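Local coordinates for protein transglutaminase elicitor (Phytophthora sojae, PDB 3TW5) that catalyses transglutaminase acyl transfer from protein glutamine side chains to amines such as lysine and probably acts as a molecular pattern sensed by plant immunity, at residues P43-S48 / I121-G126; F220-T225 / Q233-F238; E259-N264 / L307-D312. The protein carries 1 engineered substitution. All coordinates share one frame; numbering follows the deposited sequence.

Contact 1 of 3, residues P43-S48 / I121-G126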
# COMPACT_ATOMS: atom_id res chain seq x y z
N PRO A 43 1.88 7.21 -11.78
CA PRO A 43 2.04 6.18 -12.81
C PRO A 43 3.22 6.44 -13.74
O PRO A 43 3.55 7.59 -14.03
CB PRO A 43 0.73 6.24 -13.59
CG PRO A 43 -0.22 6.94 -12.71
CD PRO A 43 0.58 7.90 -11.92
N THR A 44 3.83 5.35 -14.20
CA THR A 44 4.95 5.40 -15.13
C THR A 44 4.51 5.97 -16.48
O THR A 44 5.21 6.79 -17.07
CB THR A 44 5.56 3.99 -15.31
OG1 THR A 44 5.93 3.46 -14.04
CG2 THR A 44 6.79 4.02 -16.21
N TYR A 45 3.33 5.55 -16.94
CA TYR A 45 2.82 5.96 -18.25
C TYR A 45 2.53 7.46 -18.36
O TYR A 45 2.37 7.99 -19.46
CB TYR A 45 1.58 5.13 -18.64
CG TYR A 45 0.27 5.71 -18.17
CD1 TYR A 45 -0.50 6.51 -19.02
CD2 TYR A 45 -0.21 5.47 -16.89
CE1 TYR A 45 -1.70 7.06 -18.60
CE2 TYR A 45 -1.41 6.01 -16.46
CZ TYR A 45 -2.15 6.81 -17.32
OH TYR A 45 -3.34 7.34 -16.90
N GLN A 46 2.47 8.14 -17.21
CA GLN A 46 2.31 9.60 -17.18
C GLN A 46 3.60 10.32 -16.82
O GLN A 46 3.59 11.51 -16.46
CB GLN A 46 1.18 9.99 -16.23
CG GLN A 46 -0.21 9.82 -16.83
CD GLN A 46 -1.31 10.25 -15.88
OE1 GLN A 46 -1.30 9.90 -14.70
NE2 GLN A 46 -2.26 11.02 -16.40
N ASP A 47 4.71 9.59 -16.93
CA ASP A 47 6.06 10.09 -16.64
C ASP A 47 6.28 10.40 -15.16
O ASP A 47 6.81 11.46 -14.81
CB ASP A 47 6.40 11.31 -17.52
CG ASP A 47 7.87 11.38 -17.87
OD1 ASP A 47 8.42 12.50 -17.90
OD2 ASP A 47 8.48 10.32 -18.13
N SER A 48 5.88 9.46 -14.30
CA SER A 48 6.08 9.56 -12.85
C SER A 48 5.74 10.94 -12.29
O SER A 48 4.65 11.46 -12.54
CB SER A 48 7.51 9.14 -12.47
OG SER A 48 7.68 9.10 -11.06
N ILE A 121 3.15 1.79 -22.65
CA ILE A 121 3.37 1.42 -21.25
C ILE A 121 2.04 1.04 -20.58
O ILE A 121 1.05 1.76 -20.73
CB ILE A 121 4.06 2.58 -20.47
CG1 ILE A 121 5.38 2.96 -21.14
CG2 ILE A 121 4.29 2.20 -19.01
CD1 ILE A 121 5.94 4.31 -20.74
N PRO A 122 2.01 -0.10 -19.86
CA PRO A 122 0.86 -0.46 -19.03
C PRO A 122 0.56 0.62 -18.00
O PRO A 122 1.47 1.17 -17.38
CB PRO A 122 1.32 -1.74 -18.33
CG PRO A 122 2.30 -2.34 -19.27
CD PRO A 122 3.01 -1.18 -19.90
N THR A 123 -0.73 0.92 -17.82
CA THR A 123 -1.16 2.06 -17.00
C THR A 123 -1.10 1.80 -15.49
O THR A 123 -1.23 2.73 -14.69
CB THR A 123 -2.58 2.53 -17.38
OG1 THR A 123 -3.46 1.41 -17.48
CG2 THR A 123 -2.55 3.26 -18.72
N TRP A 124 -0.90 0.55 -15.10
CA TRP A 124 -0.84 0.19 -13.68
C TRP A 124 0.57 0.32 -13.09
O TRP A 124 0.72 0.42 -11.86
CB TRP A 124 -1.42 -1.20 -13.44
CG TRP A 124 -0.60 -2.33 -13.98
CD1 TRP A 124 -0.65 -2.86 -15.23
CD2 TRP A 124 0.38 -3.09 -13.26
NE1 TRP A 124 0.25 -3.90 -15.35
CE2 TRP A 124 0.90 -4.06 -14.15
CE3 TRP A 124 0.89 -3.04 -11.95
CZ2 TRP A 124 1.89 -4.98 -13.77
CZ3 TRP A 124 1.88 -3.95 -11.57
CH2 TRP A 124 2.36 -4.91 -12.49
N PHE A 125 1.58 0.33 -13.95
CA PHE A 125 2.97 0.56 -13.56
C PHE A 125 3.08 1.85 -12.77
O PHE A 125 2.63 2.90 -13.23
CB PHE A 125 3.87 0.66 -14.80
CG PHE A 125 4.24 -0.67 -15.41
CD1 PHE A 125 5.32 -0.75 -16.29
CD2 PHE A 125 3.54 -1.84 -15.12
CE1 PHE A 125 5.69 -1.96 -16.87
CE2 PHE A 125 3.90 -3.06 -15.70
CZ PHE A 125 4.97 -3.12 -16.57
N GLY A 126 3.67 1.78 -11.58
CA GLY A 126 3.81 2.95 -10.72
C GLY A 126 4.62 2.70 -9.46
O GLY A 126 5.41 1.77 -9.38
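Phe125 O accepts a backbone hydrogen bond from Thr44 N, which joins residues 43-48 to residues 121-126. Thr44 N lies 2.9 Å from Phe125 O. The N-H points almost straight at the oxygen, at 171°, but comes in from above the carbonyl plane. Pro43 CA, 3.4 Å from Phe125 O, adds a C-H...O contact. The same carbonyl thus meets two consecutive residues of the loop. The side chain of Thr44 lies close by, with OG1 3.6 Å from Phe125 CB.

Tyr45 makes the main side-chain contact. Thr123 CG2 sits over the centre of its ring, 3.5 Å from the centroid and 4° off the normal, a clear CH-pi contact. Gln46 CG covers the opposite face nearer the rim, and the ring is sandwiched between the two carbons. Chi1 of Tyr45 (89°) sets CG between the backbone N and C, and the ring then lies against Thr123. Further back, Tyr45 CB rests 4.0 Å from Ile121 CG2. The CG2 methyl of Thr44 also approaches that branch of Ile121, and the two side chains cross at about a right angle. Asp47 N bonds back to Thr44 O, which curls residues 44-47 into a turn.

Asp47 turns away and forms a salt bridge with Arg112, while Thr123 O is bonded by Tyr41 OH. Strand 118-122 is the middle strand of a small three-stranded antiparallel sheet. The disulfides Cys94-Cys109 and Cys100-Cys120 brace it. The contact docks the loop between strand 29-31 and helix 60-67 against the exit from this disulfide-braced sheet.

Contact 2 of 3, residues F220-T225 / Q233-F238; sequences FVADVT and QPVRGF
The Phe220 ring has Val235 on one face, with Val235 CB 4.2 Å above its plane and offset toward the rim. Val235 CG2 approaches obliquely, 3.5 Å from Phe220 CE1. CB of Phe220 leads away from residues 233-238, but chi1 of 54° folds CG back over the main chain, and the ring reaches Val235. The ring also packs on Ser209, Ile212 and Leu213 of helix 202-215.

Three backbone bonds hold the segments together. Val235 N donates to Phe220 O at 2.9 Å. Ala222 and Gln233 form a hydrogen-bonded pair: Ala222 N lies 3.1 Å from Gln233 O, and Gln233 N returns a bond of the same length to Ala222 O. Val221 and Pro234 form the adjoining non-hydrogen-bonded pair, where the missing N-H of proline costs no bond between these strands. This is an antiparallel beta hairpin of strands 221-223 and 232-246. The axes of the short segments 221-223 and 233-238 run at 117°, far from straight antiparallel, yet the paired residues keep their bonds.

Val221 and Pro234 point to one face of the sheet, where both pack on Ser132 of helix 128-137. Val221 CG1 is 3.5 Å from Gln233 O. Ala222 and Gln233 point to the other face. There Ala222 CB lies 4.2 Å from Val235 CG2, and Val224 CG2 meets Gln233 CG at 3.6 Å, with the latter two side chains crossing at about a right angle.

Beyond the paired residues, Asp223 OD1 accepts a bond from Thr225 N in an Asx turn. Arg236 and Gly237 both face Ser278 in a classic beta bulge.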
# COMPACT_ATOMS: atom_id res chain seq x y z
N PHE A 220 -0.02 -1.82 8.44
CA PHE A 220 0.79 -2.46 7.40
C PHE A 220 0.34 -2.11 5.98
O PHE A 220 -0.59 -1.32 5.80
CB PHE A 220 0.81 -3.98 7.59
CG PHE A 220 -0.55 -4.61 7.68
CD1 PHE A 220 -1.28 -4.92 6.54
CD2 PHE A 220 -1.11 -4.92 8.92
CE1 PHE A 220 -2.54 -5.51 6.62
CE2 PHE A 220 -2.36 -5.51 9.02
CZ PHE A 220 -3.08 -5.80 7.87
N VAL A 221 1.02 -2.69 5.00
CA VAL A 221 0.69 -2.52 3.58
C VAL A 221 0.20 -3.86 3.03
O VAL A 221 0.79 -4.90 3.31
CB VAL A 221 1.91 -2.03 2.77
CG1 VAL A 221 1.53 -1.78 1.32
CG2 VAL A 221 2.50 -0.78 3.38
N ALA A 222 -0.88 -3.82 2.25
CA ALA A 222 -1.49 -5.03 1.71
C ALA A 222 -1.69 -4.97 0.20
O ALA A 222 -1.92 -3.90 -0.36
CB ALA A 222 -2.82 -5.28 2.40
N ASP A 223 -1.59 -6.13 -0.45
CA ASP A 223 -2.01 -6.28 -1.84
C ASP A 223 -3.46 -6.72 -1.83
O ASP A 223 -3.78 -7.82 -1.40
CB ASP A 223 -1.15 -7.31 -2.58
CG ASP A 223 -1.58 -7.50 -4.04
OD1 ASP A 223 -2.38 -6.69 -4.56
OD2 ASP A 223 -1.10 -8.46 -4.68
N VAL A 224 -4.33 -5.85 -2.33
CA VAL A 224 -5.77 -6.06 -2.21
C VAL A 224 -6.45 -6.52 -3.50
O VAL A 224 -7.67 -6.73 -3.53
CB VAL A 224 -6.49 -4.81 -1.65
CG1 VAL A 224 -6.06 -4.56 -0.21
CG2 VAL A 224 -6.21 -3.59 -2.52
N THR A 225 -5.67 -6.69 -4.57
CA THR A 225 -6.22 -7.13 -5.86
C THR A 225 -6.35 -8.65 -5.97
O THR A 225 -7.38 -9.15 -6.45
CB THR A 225 -5.42 -6.59 -7.06
OG1 THR A 225 -4.02 -6.78 -6.84
CG2 THR A 225 -5.73 -5.12 -7.29
N GLN A 233 -1.54 -0.82 -0.90
CA GLN A 233 -2.35 0.18 -0.21
C GLN A 233 -2.01 0.15 1.27
O GLN A 233 -1.86 -0.93 1.85
CB GLN A 233 -3.85 -0.11 -0.39
CG GLN A 233 -4.30 -0.60 -1.77
CD GLN A 233 -4.31 0.49 -2.83
OE1 GLN A 233 -4.52 1.67 -2.53
NE2 GLN A 233 -4.10 0.10 -4.08
N PRO A 234 -1.88 1.33 1.90
CA PRO A 234 -1.68 1.37 3.35
C PRO A 234 -3.00 1.13 4.09
O PRO A 234 -4.02 1.74 3.75
CB PRO A 234 -1.18 2.79 3.60
CG PRO A 234 -1.78 3.60 2.50
CD PRO A 234 -1.90 2.69 1.31
N VAL A 235 -2.98 0.24 5.08
CA VAL A 235 -4.19 -0.12 5.82
C VAL A 235 -4.52 0.93 6.89
O VAL A 235 -3.63 1.43 7.58
CB VAL A 235 -4.08 -1.54 6.43
CG1 VAL A 235 -5.25 -1.84 7.36
CG2 VAL A 235 -4.02 -2.58 5.32
N ARG A 236 -5.80 1.27 6.99
CA ARG A 236 -6.28 2.20 8.01
C ARG A 236 -6.89 1.46 9.20
O ARG A 236 -6.75 1.90 10.35
CB ARG A 236 -7.29 3.18 7.43
CG ARG A 236 -7.67 4.31 8.37
CD ARG A 236 -8.78 5.15 7.80
NE ARG A 236 -9.19 6.21 8.72
CZ ARG A 236 -10.09 7.15 8.44
NH1 ARG A 236 -10.68 7.18 7.25
NH2 ARG A 236 -10.39 8.07 9.34
N GLY A 237 -7.57 0.35 8.94
CA GLY A 237 -8.26 -0.37 10.00
C GLY A 237 -8.76 -1.76 9.67
O GLY A 237 -8.85 -2.15 8.51
N PHE A 238 -9.11 -2.49 10.72
CA PHE A 238 -9.62 -3.85 10.63
C PHE A 238 -10.74 -4.03 11.64
O PHE A 238 -10.55 -3.77 12.84
CB PHE A 238 -8.48 -4.85 10.88
CG PHE A 238 -8.93 -6.27 11.09
CD1 PHE A 238 -9.24 -7.08 10.00
CD2 PHE A 238 -9.01 -6.81 12.37
CE1 PHE A 238 -9.65 -8.40 10.19
CE2 PHE A 238 -9.41 -8.13 12.56
CZ PHE A 238 -9.73 -8.93 11.47

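Contact 3 of 3, residues E259-N264 / L307-D312; sequences EAYPWN and LLELDD
Glu309 reaches from strand 299-310 to Tyr261 and Asn264 in the loop of residues 259-264. Its CB points toward that loop. CG is anti to the carbonyl carbon (chi1 -65°), and the chain is extended beyond it. Glu309 CG lies 3.4 Å from Tyr261 OH, so the hydroxyl touches the aliphatic part of the side chain as well as its carboxylate tip. CD is flanked by the same hydroxyl and by Asn264 CB, 3.6 Å from Glu309 CD.

At the tip the two carboxylate oxygens serve different donors. OE1 accepts from the amide of Asn264, with Asn264 ND2 2.6 Å from Glu309 OE1 and an N-H...O angle of 161°. The oxygen lies near the amide plane of Asn264, while ND2 comes to the syn side of OE1, well out of the carboxylate plane. OE2 accepts from the hydroxyl of Tyr261, with OH 2.6 Å from Glu309 OE2. This donor uses the anti side and is close to the carboxylate plane. The planes of the Tyr261 ring and the carboxylate are turned 82° against each other, with OE2 at the ring edge. The N-terminal amine of Glu1 also bonds OE2; its likely positive charge would favour an ionised carboxylate.

Asn264 OD1 is bonded by Ala266 N. This second bond helps fix the rotation of the amide that faces OE1. An apolar contact lies beside the polar group: Tyr261 CE1 is 4.2 Å from Leu307 CD1.

The contact ties the loop between helix 248-256 and strand 269-280 to the end of strand 299-310. That strand pairs with strand 269-280 and with strand 316-321, while Leu307 packs on Phe255 and Tyr256 of helix 248-256.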
# COMPACT_ATOMS: atom_id res chain seq x y z
N GLU A 259 -19.72 -34.62 5.68
CA GLU A 259 -20.12 -35.03 7.02
C GLU A 259 -19.01 -34.82 8.05
O GLU A 259 -19.28 -34.67 9.24
CB GLU A 259 -20.61 -36.48 7.03
CG GLU A 259 -22.01 -36.64 6.44
CD GLU A 259 -22.38 -38.08 6.12
OE1 GLU A 259 -21.50 -38.98 6.22
OE2 GLU A 259 -23.56 -38.31 5.76
N ALA A 260 -17.76 -34.81 7.58
CA ALA A 260 -16.60 -34.55 8.44
C ALA A 260 -15.72 -33.43 7.88
O ALA A 260 -15.61 -33.26 6.66
CB ALA A 260 -15.79 -35.82 8.63
N TYR A 261 -15.11 -32.66 8.78
CA TYR A 261 -14.19 -31.59 8.41
C TYR A 261 -12.83 -32.16 8.01
O TYR A 261 -12.16 -32.81 8.82
CB TYR A 261 -14.04 -30.61 9.58
CG TYR A 261 -13.26 -29.35 9.25
CD1 TYR A 261 -13.84 -28.32 8.51
CD2 TYR A 261 -11.95 -29.18 9.70
CE1 TYR A 261 -13.14 -27.16 8.22
CE2 TYR A 261 -11.24 -28.03 9.41
CZ TYR A 261 -11.84 -27.02 8.67
OH TYR A 261 -11.14 -25.88 8.38
N PRO A 262 -12.41 -31.93 6.75
CA PRO A 262 -11.21 -32.59 6.24
C PRO A 262 -9.90 -31.79 6.37
O PRO A 262 -8.83 -32.38 6.34
CB PRO A 262 -11.54 -32.80 4.77
CG PRO A 262 -12.46 -31.65 4.42
CD PRO A 262 -13.10 -31.16 5.70
N TRP A 263 -10.00 -30.47 6.52
CA TRP A 263 -8.86 -29.57 6.30
C TRP A 263 -7.81 -29.51 7.42
O TRP A 263 -6.74 -28.92 7.23
CB TRP A 263 -9.36 -28.17 5.97
CG TRP A 263 -10.35 -28.16 4.85
CD1 TRP A 263 -11.69 -27.94 4.96
CD2 TRP A 263 -10.09 -28.39 3.46
NE1 TRP A 263 -12.28 -28.02 3.72
CE2 TRP A 263 -11.32 -28.29 2.78
CE3 TRP A 263 -8.93 -28.67 2.72
CZ2 TRP A 263 -11.43 -28.46 1.40
CZ3 TRP A 263 -9.04 -28.83 1.34
CH2 TRP A 263 -10.28 -28.73 0.70
N ASN A 264 -8.11 -30.09 8.58
CA ASN A 264 -7.19 -30.10 9.71
C ASN A 264 -7.59 -31.14 10.75
O ASN A 264 -8.58 -30.95 11.47
CB ASN A 264 -7.10 -28.72 10.36
CG ASN A 264 -5.94 -28.60 11.34
OD1 ASN A 264 -5.40 -29.59 11.83
ND2 ASN A 264 -5.55 -27.37 11.64
N LEU A 307 -13.42 -19.54 7.78
CA LEU A 307 -13.54 -20.40 8.95
C LEU A 307 -12.20 -20.41 9.66
O LEU A 307 -11.18 -20.69 9.05
CB LEU A 307 -13.90 -21.83 8.54
CG LEU A 307 -15.27 -22.17 7.94
CD1 LEU A 307 -15.25 -23.59 7.39
CD2 LEU A 307 -16.39 -21.99 8.96
N LEU A 308 -12.21 -20.10 10.95
CA LEU A 308 -11.01 -20.24 11.77
C LEU A 308 -11.05 -21.57 12.51
O LEU A 308 -12.09 -21.98 13.03
CB LEU A 308 -10.88 -19.08 12.76
CG LEU A 308 -10.52 -17.70 12.22
CD1 LEU A 308 -10.43 -16.70 13.36
CD2 LEU A 308 -9.21 -17.73 11.43
N GLU A 309 -9.90 -22.26 12.54
CA GLU A 309 -9.79 -23.52 13.25
C GLU A 309 -9.26 -23.31 14.66
O GLU A 309 -8.22 -22.67 14.86
CB GLU A 309 -8.89 -24.49 12.49
CG GLU A 309 -9.44 -24.92 11.15
CD GLU A 309 -8.36 -25.39 10.20
OE1 GLU A 309 -7.21 -25.58 10.65
OE2 GLU A 309 -8.65 -25.58 9.00
N LEU A 310 -9.99 -23.83 15.64
CA LEU A 310 -9.64 -23.70 17.05
C LEU A 310 -9.31 -25.05 17.68
O LEU A 310 -9.91 -26.06 17.31
CB LEU A 310 -10.80 -23.05 17.81
CG LEU A 310 -10.88 -21.53 17.98
CD1 LEU A 310 -10.70 -20.76 16.67
CD2 LEU A 310 -12.20 -21.15 18.63
N ASP A 311 -8.36 -25.06 18.60
CA ASP A 311 -8.10 -26.25 19.41
C ASP A 311 -8.94 -26.18 20.70
O ASP A 311 -9.80 -25.31 20.83
CB ASP A 311 -6.60 -26.40 19.71
CG ASP A 311 -6.06 -25.30 20.62
OD1 ASP A 311 -6.80 -24.36 20.98
OD2 ASP A 311 -4.86 -25.39 20.99
N ASP A 312 -8.69 -27.10 21.63
CA ASP A 312 -9.41 -27.13 22.90
C ASP A 312 -9.28 -25.84 23.71
O ASP A 312 -10.26 -25.37 24.29
CB ASP A 312 -8.96 -28.33 23.75
CG ASP A 312 -9.50 -29.64 23.23
OD1 ASP A 312 -8.76 -30.65 23.31
OD2 ASP A 312 -10.65 -29.66 22.73

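The three contacts follow one another along the chain and none touches another. Contact 2 lies nearest the middle of the chain, with its centre about 21 Å from that of contact 1 and about 28 Å from that of contact 3. Contacts 1 and 3 lie on opposite sides of the chain's centre, their centres about 45 Å apart. Helix 128-137 follows residues 121-126 and packs on the hairpin of contact 2. Glu229 is a second bridge: it is touched by Trp124 of contact 1 and bonded by Thr225 of contact 2. Contacts 2 and 3 both reach the large antiparallel sheet, contact 3 through strand 299-310; strand 269-280 pairs with both 232-246 and 299-310.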